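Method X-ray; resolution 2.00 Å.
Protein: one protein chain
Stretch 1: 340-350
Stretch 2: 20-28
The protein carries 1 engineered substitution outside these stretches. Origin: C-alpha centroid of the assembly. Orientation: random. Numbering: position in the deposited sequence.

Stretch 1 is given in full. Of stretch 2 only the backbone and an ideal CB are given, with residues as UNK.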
ATOM      1  N   SER B 340     -18.063  -0.512  -0.797  1.00 15.65           N
ATOM      2  CA  SER B 340     -17.534  -0.493   0.574  1.00 13.31           C
ATOM      3  C   SER B 340     -17.598   0.901   1.180  1.00 14.21           C
ATOM      4  O   SER B 340     -17.786   1.049   2.388  1.00 15.84           O
ATOM      5  CB  SER B 340     -16.077  -0.980   0.616  1.00 14.83           C
ATOM      6  OG  SER B 340     -15.936  -2.348   0.253  1.00 17.11           O
ATOM      7  N   ALA B 341     -17.412   1.926   0.355  1.00 13.75           N
ATOM      8  CA  ALA B 341     -17.490   3.293   0.860  1.00 12.13           C
ATOM      9  C   ALA B 341     -18.889   3.513   1.436  1.00 14.11           C
ATOM     10  O   ALA B 341     -19.029   3.977   2.563  1.00 14.64           O
ATOM     11  CB  ALA B 341     -17.205   4.298  -0.264  1.00 13.85           C
ATOM     12  N   TYR B 342     -19.930   3.173   0.678  1.00 12.47           N
ATOM     13  CA  TYR B 342     -21.289   3.345   1.196  1.00 14.64           C
ATOM     14  C   TYR B 342     -21.547   2.389   2.369  1.00 12.58           C
ATOM     15  O   TYR B 342     -22.167   2.754   3.367  1.00 15.83           O
ATOM     16  CB  TYR B 342     -22.315   3.107   0.092  1.00 12.16           C
ATOM     17  CG  TYR B 342     -22.485   4.283  -0.858  1.00 16.95           C
ATOM     18  CD1 TYR B 342     -21.515   4.584  -1.814  1.00 15.38           C
ATOM     19  CD2 TYR B 342     -23.617   5.092  -0.800  1.00 11.62           C
ATOM     20  CE1 TYR B 342     -21.672   5.661  -2.698  1.00 17.61           C
ATOM     21  CE2 TYR B 342     -23.789   6.174  -1.663  1.00 16.02           C
ATOM     22  CZ  TYR B 342     -22.813   6.454  -2.614  1.00 19.34           C
ATOM     23  OH  TYR B 342     -22.975   7.511  -3.478  1.00 19.36           O
ATOM     24  N   ALA B 343     -21.062   1.161   2.249  1.00 13.24           N
ATOM     25  CA  ALA B 343     -21.237   0.197   3.315  1.00 16.57           C
ATOM     26  C   ALA B 343     -20.648   0.720   4.636  1.00 16.15           C
ATOM     27  O   ALA B 343     -21.285   0.609   5.692  1.00 16.04           O
ATOM     28  CB  ALA B 343     -20.596  -1.122   2.929  1.00 15.56           C
ATOM     29  N   PHE B 344     -19.447   1.296   4.583  1.00 17.37           N
ATOM     30  CA  PHE B 344     -18.786   1.822   5.783  1.00 15.85           C
ATOM     31  C   PHE B 344     -19.464   3.086   6.279  1.00 14.83           C
ATOM     32  O   PHE B 344     -19.473   3.373   7.474  1.00 16.95           O
ATOM     33  CB  PHE B 344     -17.302   2.095   5.523  1.00 14.62           C
ATOM     34  CG  PHE B 344     -16.503   0.867   5.168  1.00 12.56           C
ATOM     35  CD1 PHE B 344     -17.024  -0.417   5.354  1.00 12.65           C
ATOM     36  CD2 PHE B 344     -15.211   1.002   4.674  1.00 11.57           C
ATOM     37  CE1 PHE B 344     -16.259  -1.544   5.050  1.00  9.68           C
ATOM     38  CE2 PHE B 344     -14.442  -0.104   4.373  1.00  9.61           C
ATOM     39  CZ  PHE B 344     -14.965  -1.388   4.559  1.00 15.74           C
ATOM     40  N   ARG B 345     -20.037   3.854   5.363  1.00 15.92           N
ATOM     41  CA  ARG B 345     -20.774   5.064   5.739  1.00 15.10           C
ATOM     42  C   ARG B 345     -22.013   4.653   6.589  1.00 17.68           C
ATOM     43  O   ARG B 345     -22.258   5.193   7.673  1.00 17.22           O
ATOM     44  CB  ARG B 345     -21.229   5.768   4.454  1.00 18.63           C
ATOM     45  CG  ARG B 345     -21.779   7.163   4.635  1.00 21.90           C
ATOM     46  CD  ARG B 345     -20.672   8.078   5.092  1.00 20.19           C
ATOM     47  NE  ARG B 345     -21.041   9.476   4.951  1.00 23.30           N
ATOM     48  CZ  ARG B 345     -20.174  10.476   5.055  1.00 23.88           C
ATOM     49  NH1 ARG B 345     -18.887  10.225   5.295  1.00 20.52           N
ATOM     50  NH2 ARG B 345     -20.590  11.726   4.926  1.00 26.34           N
ATOM     51  N   PHE B 346     -22.781   3.681   6.093  1.00 18.56           N
ATOM     52  CA  PHE B 346     -23.981   3.217   6.794  1.00 18.00           C
ATOM     53  C   PHE B 346     -23.643   2.516   8.122  1.00 19.06           C
ATOM     54  O   PHE B 346     -24.334   2.712   9.133  1.00 18.86           O
ATOM     55  CB  PHE B 346     -24.786   2.289   5.870  1.00 15.52           C
ATOM     56  CG  PHE B 346     -25.300   2.976   4.614  1.00 16.80           C
ATOM     57  CD1 PHE B 346     -25.407   2.282   3.410  1.00 16.68           C
ATOM     58  CD2 PHE B 346     -25.650   4.327   4.632  1.00 15.82           C
ATOM     59  CE1 PHE B 346     -25.848   2.924   2.243  1.00 19.79           C
ATOM     60  CE2 PHE B 346     -26.091   4.984   3.478  1.00 19.13           C
ATOM     61  CZ  PHE B 346     -26.188   4.276   2.275  1.00 18.39           C
ATOM     62  N   VAL B 347     -22.579   1.719   8.132  1.00 17.28           N
ATOM     63  CA  VAL B 347     -22.212   1.050   9.367  1.00 20.01           C
ATOM     64  C   VAL B 347     -21.743   2.120  10.350  1.00 20.93           C
ATOM     65  O   VAL B 347     -21.864   1.967  11.562  1.00 21.95           O
ATOM     66  CB  VAL B 347     -21.103  -0.021   9.142  1.00 21.67           C
ATOM     67  CG1 VAL B 347     -19.727   0.626   9.095  1.00 17.47           C
ATOM     68  CG2 VAL B 347     -21.182  -1.079  10.239  1.00 19.84           C
ATOM     69  N   GLY B 348     -21.224   3.217   9.812  1.00 23.42           N
ATOM     70  CA  GLY B 348     -20.769   4.311  10.650  1.00 24.44           C
ATOM     71  C   GLY B 348     -21.966   5.013  11.262  1.00 24.94           C
ATOM     72  O   GLY B 348     -21.909   5.489  12.401  1.00 25.99           O
ATOM     73  N   GLU B 349     -23.059   5.087  10.506  1.00 25.08           N
ATOM     74  CA  GLU B 349     -24.275   5.731  11.007  1.00 27.49           C
ATOM     75  C   GLU B 349     -24.790   4.916  12.186  1.00 28.20           C
ATOM     76  O   GLU B 349     -25.192   5.477  13.210  1.00 27.86           O
ATOM     77  CB  GLU B 349     -25.363   5.765   9.924  1.00 30.14           C
ATOM     78  CG  GLU B 349     -25.290   6.952   8.957  1.00 34.16           C
ATOM     79  CD  GLU B 349     -26.306   6.847   7.813  1.00 36.62           C
ATOM     80  OE1 GLU B 349     -27.387   6.249   8.011  1.00 34.74           O
ATOM     81  OE2 GLU B 349     -26.030   7.381   6.720  1.00 37.50           O
ATOM     82  N   TRP B 350     -24.788   3.592  12.021  1.00 27.45           N
ATOM     83  CA  TRP B 350     -25.259   2.683  13.059  1.00 27.48           C
ATOM     84  C   TRP B 350     -24.386   2.802  14.305  1.00 28.01           C
ATOM     85  O   TRP B 350     -24.898   2.850  15.422  1.00 26.42           O
ATOM     86  CB  TRP B 350     -25.240   1.240  12.549  1.00 25.38           C
ATOM     87  CG  TRP B 350     -25.615   0.241  13.603  1.00 28.57           C
ATOM     88  CD1 TRP B 350     -26.875  -0.035  14.065  1.00 29.09           C
ATOM     89  CD2 TRP B 350     -24.724  -0.583  14.365  1.00 27.80           C
ATOM     90  NE1 TRP B 350     -26.819  -0.977  15.069  1.00 29.60           N
ATOM     91  CE2 TRP B 350     -25.513  -1.331  15.274  1.00 29.28           C
ATOM     92  CE3 TRP B 350     -23.334  -0.762  14.372  1.00 27.19           C
ATOM     93  CZ2 TRP B 350     -24.953  -2.242  16.179  1.00 29.05           C
ATOM     94  CZ3 TRP B 350     -22.776  -1.672  15.279  1.00 25.21           C
ATOM     95  CH2 TRP B 350     -23.586  -2.398  16.164  1.00 27.24           C
ATOM     96  N   UNK B  20     -30.323  13.795  -4.727  1.00 19.96           N
ATOM     97  CA  UNK B  20     -30.964  13.056  -3.631  1.00 19.85           C
ATOM     98  C   UNK B  20     -29.968  12.095  -2.986  1.00 20.66           C
ATOM     99  O   UNK B  20     -29.990  11.887  -1.770  1.00 20.00           O
ATOM    100  CB  UNK B  20     -32.187  12.289  -4.138  1.00 19.85           C
ATOM    101  N   UNK B  21     -29.093  11.503  -3.794  1.00 20.62           N
ATOM    102  CA  UNK B  21     -28.079  10.603  -3.253  1.00 19.08           C
ATOM    103  C   UNK B  21     -27.118  11.396  -2.369  1.00 20.17           C
ATOM    104  O   UNK B  21     -26.563  10.855  -1.417  1.00 19.27           O
ATOM    105  CB  UNK B  21     -27.322   9.894  -4.378  1.00 19.08           C
ATOM    106  N   UNK B  22     -26.906  12.673  -2.695  1.00 20.96           N
ATOM    107  CA  UNK B  22     -26.006  13.526  -1.905  1.00 19.17           C
ATOM    108  C   UNK B  22     -26.506  13.638  -0.475  1.00 18.59           C
ATOM    109  O   UNK B  22     -25.717  13.676   0.467  1.00 18.66           O
ATOM    110  CB  UNK B  22     -25.885  14.917  -2.531  1.00 19.17           C
ATOM    111  N   UNK B  23     -27.825  13.709  -0.312  1.00 21.92           N
ATOM    112  CA  UNK B  23     -28.431  13.812   1.018  1.00 22.27           C
ATOM    113  C   UNK B  23     -28.234  12.509   1.794  1.00 20.13           C
ATOM    114  O   UNK B  23     -28.024  12.521   3.006  1.00 22.85           O
ATOM    115  CB  UNK B  23     -29.920  14.144   0.907  1.00 22.27           C
ATOM    116  N   UNK B  24     -28.319  11.386   1.092  1.00 21.59           N
ATOM    117  CA  UNK B  24     -28.127  10.084   1.716  1.00 23.94           C
ATOM    118  C   UNK B  24     -26.714  10.006   2.307  1.00 22.55           C
ATOM    119  O   UNK B  24     -26.528   9.589   3.451  1.00 22.97           O
ATOM    120  CB  UNK B  24     -28.358   8.959   0.705  1.00 23.94           C
ATOM    121  N   UNK B  25     -25.724  10.414   1.518  1.00 20.64           N
ATOM    122  CA  UNK B  25     -24.322  10.371   1.941  1.00 22.24           C
ATOM    123  C   UNK B  25     -24.054  11.275   3.142  1.00 22.32           C
ATOM    124  O   UNK B  25     -23.338  10.890   4.069  1.00 22.99           O
ATOM    125  CB  UNK B  25     -23.412  10.775   0.779  1.00 22.24           C
ATOM    126  N   UNK B  26     -24.641  12.467   3.119  1.00 21.29           N
ATOM    127  CA  UNK B  26     -24.478  13.439   4.189  1.00 21.79           C
ATOM    128  C   UNK B  26     -25.184  12.977   5.455  1.00 23.96           C
ATOM    129  O   UNK B  26     -24.776  13.322   6.564  1.00 23.78           O
ATOM    130  CB  UNK B  26     -25.011  14.806   3.755  1.00 21.79           C
ATOM    131  N   UNK B  27     -26.248  12.198   5.287  1.00 24.22           N
ATOM    132  CA  UNK B  27     -26.987  11.711   6.436  1.00 23.84           C
ATOM    133  C   UNK B  27     -28.273  12.479   6.681  1.00 27.33           C
ATOM    134  O   UNK B  27     -29.205  11.948   7.283  1.00 26.64           O
ATOM    135  CB  UNK B  27     -26.105  11.776   7.684  1.00 23.84           C
ATOM    136  N   UNK B  28     -28.319  13.734   6.236  1.00 28.51           N
ATOM    137  CA  UNK B  28     -29.504  14.587   6.388  1.00 27.33           C
ATOM    138  C   UNK B  28     -29.311  15.840   5.540  1.00 28.42           C
ATOM    139  O   UNK B  28     -28.220  16.074   5.016  1.00 27.38           O
ATOM    140  CB  UNK B  28     -29.743  14.953   7.854  1.00 27.33           C
TER

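Stretch 1 is helical throughout, and stretch 2 is helical through 26; the two axes approach to 10.9 Å and their N-to-C directions differ by 50°.

At position 20 the ideal CB has nothing of stretch 1 within 5.5 Å, so the contact sets no preference. The residue is Asp20, and Asp20 CB is 10.4 Å from Tyr342 OH, the nearest approach of its side chain.

Position 21 points its CA-to-CB bond sideways, with the ideal CB 5.0 Å from Tyr342 OH. A long, flexible apolar side chain such as methionine could bend back to the phenol, and leucine might also suit. It is Met21, with chi1 t and chi2 p, which brings CG to 3.7 Å from Tyr342 OH and SD to 4.0 Å from Tyr342 CE2. The sulfur approaches the ring obliquely.

Position 22 points away and position 23 is out of reach, so neither is constrained here; they are Lys22 and Ile23.

At position 24 the bond is sideways, and the ideal CB lies 5.4 Å from Phe346 CE2. A medium-sized apolar group, such as valine, isoleucine or leucine, would meet the ring. Val24 does so at its edge, CG1 to Phe346 CE2 at 3.9 Å. Its carbonyl O accepts from a water that also donates to Glu349 OE2, both at 2.7 Å.

Position 25 is the centre of the contact. Its ideal CB is 5.0 Å from Arg345 NE and 5.2 Å from Tyr342 CE2, and its backbone O lies 2.8 Å from Arg345 NE. Because the carbonyl can accept from the guanidinium, the side chain need not be acidic; a broad aromatic could lie under the arginine and reach toward Ala341. It is Trp25, with chi1 t. The guanidinium stacks on the indole, planes at 10° and centres 3.7 Å apart, while Arg345 NE and NH2 both donate to Trp25 O, at 2.8 and 3.0 Å. Arg345 NH2 and Trp25 NE1, 3.3 Å apart, are two donors, so their proximity reflects stacking. The indole edge meets the Tyr342 face, planes at 63°, and Trp25 CH2 reaches Ala341 CB at 4.2 Å.

Position 26 points away, leaving side-chain choice open to this contact. Ala26 instead offers its backbone: CA lies 4.3 Å from Arg345 NH2, near the guanidinium plane.

Position 27 has phi/psi of 102/-26. An ideal CB would jam against the preceding carbonyl O, which calls for glycine. Gly27 ends the helical geometry, with CA 4.4 Å from Glu349 OE2.

Position 28 is out of reach; a small capping residue such as serine, threonine or aspartate suits an N-cap. Ser28 caps a backbone N just beyond the stretch.

Stretch 2 (20-28) DMKIVWAGS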
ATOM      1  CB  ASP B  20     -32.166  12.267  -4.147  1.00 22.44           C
ATOM      2  CG  ASP B  20     -33.338  13.166  -4.500  1.00 25.22           C
ATOM      3  OD1 ASP B  20     -33.918  13.757  -3.566  1.00 23.17           O
ATOM      4  OD2 ASP B  20     -33.658  13.295  -5.699  1.00 21.91           O
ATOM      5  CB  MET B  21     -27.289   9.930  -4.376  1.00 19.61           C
ATOM      6  CG  MET B  21     -26.362   8.827  -3.878  1.00 18.84           C
ATOM      7  SD  MET B  21     -27.263   7.481  -3.080  1.00 18.15           S
ATOM      8  CE  MET B  21     -27.530   6.376  -4.475  1.00 18.30           C
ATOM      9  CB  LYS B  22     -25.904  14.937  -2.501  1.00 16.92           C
ATOM     10  CG  LYS B  22     -25.077  15.017  -3.784  1.00 18.58           C
ATOM     11  CD  LYS B  22     -24.963  16.457  -4.295  1.00 20.01           C
ATOM     12  CE  LYS B  22     -23.995  16.530  -5.474  1.00 20.52           C
ATOM     13  NZ  LYS B  22     -23.890  17.910  -6.023  1.00 25.02           N
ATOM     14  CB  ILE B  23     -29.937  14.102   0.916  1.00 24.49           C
ATOM     15  CG1 ILE B  23     -30.157  15.395   0.116  1.00 25.54           C
ATOM     16  CG2 ILE B  23     -30.552  14.185   2.317  1.00 23.89           C
ATOM     17  CD1 ILE B  23     -29.450  16.598   0.701  1.00 29.43           C
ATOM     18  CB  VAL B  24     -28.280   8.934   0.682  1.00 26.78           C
ATOM     19  CG1 VAL B  24     -27.935   7.602   1.329  1.00 27.02           C
ATOM     20  CG2 VAL B  24     -29.698   8.909   0.117  1.00 24.13           C
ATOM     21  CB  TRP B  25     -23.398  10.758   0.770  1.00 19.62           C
ATOM     22  CG  TRP B  25     -21.925  10.685   1.096  1.00 20.53           C
ATOM     23  CD1 TRP B  25     -21.093  11.720   1.421  1.00 16.53           C
ATOM     24  CD2 TRP B  25     -21.135   9.488   1.188  1.00 18.54           C
ATOM     25  NE1 TRP B  25     -19.832  11.235   1.715  1.00 17.18           N
ATOM     26  CE2 TRP B  25     -19.835   9.872   1.578  1.00 15.61           C
ATOM     27  CE3 TRP B  25     -21.406   8.129   0.979  1.00 14.30           C
ATOM     28  CZ2 TRP B  25     -18.803   8.942   1.767  1.00 16.43           C
ATOM     29  CZ3 TRP B  25     -20.386   7.207   1.167  1.00 13.20           C
ATOM     30  CH2 TRP B  25     -19.095   7.621   1.558  1.00 15.39           C
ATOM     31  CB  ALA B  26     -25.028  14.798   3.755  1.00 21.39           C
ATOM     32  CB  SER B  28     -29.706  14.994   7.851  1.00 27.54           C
ATOM     33  OG  SER B  28     -28.733  15.934   8.278  1.00 27.36           O
TER
HETATM   34  O   HOH W   1     -28.063   8.207   5.197  1.00 26.93           O
HETATM   35  O   HOH W   2     -24.503   9.337   6.656  1.00 34.70           O
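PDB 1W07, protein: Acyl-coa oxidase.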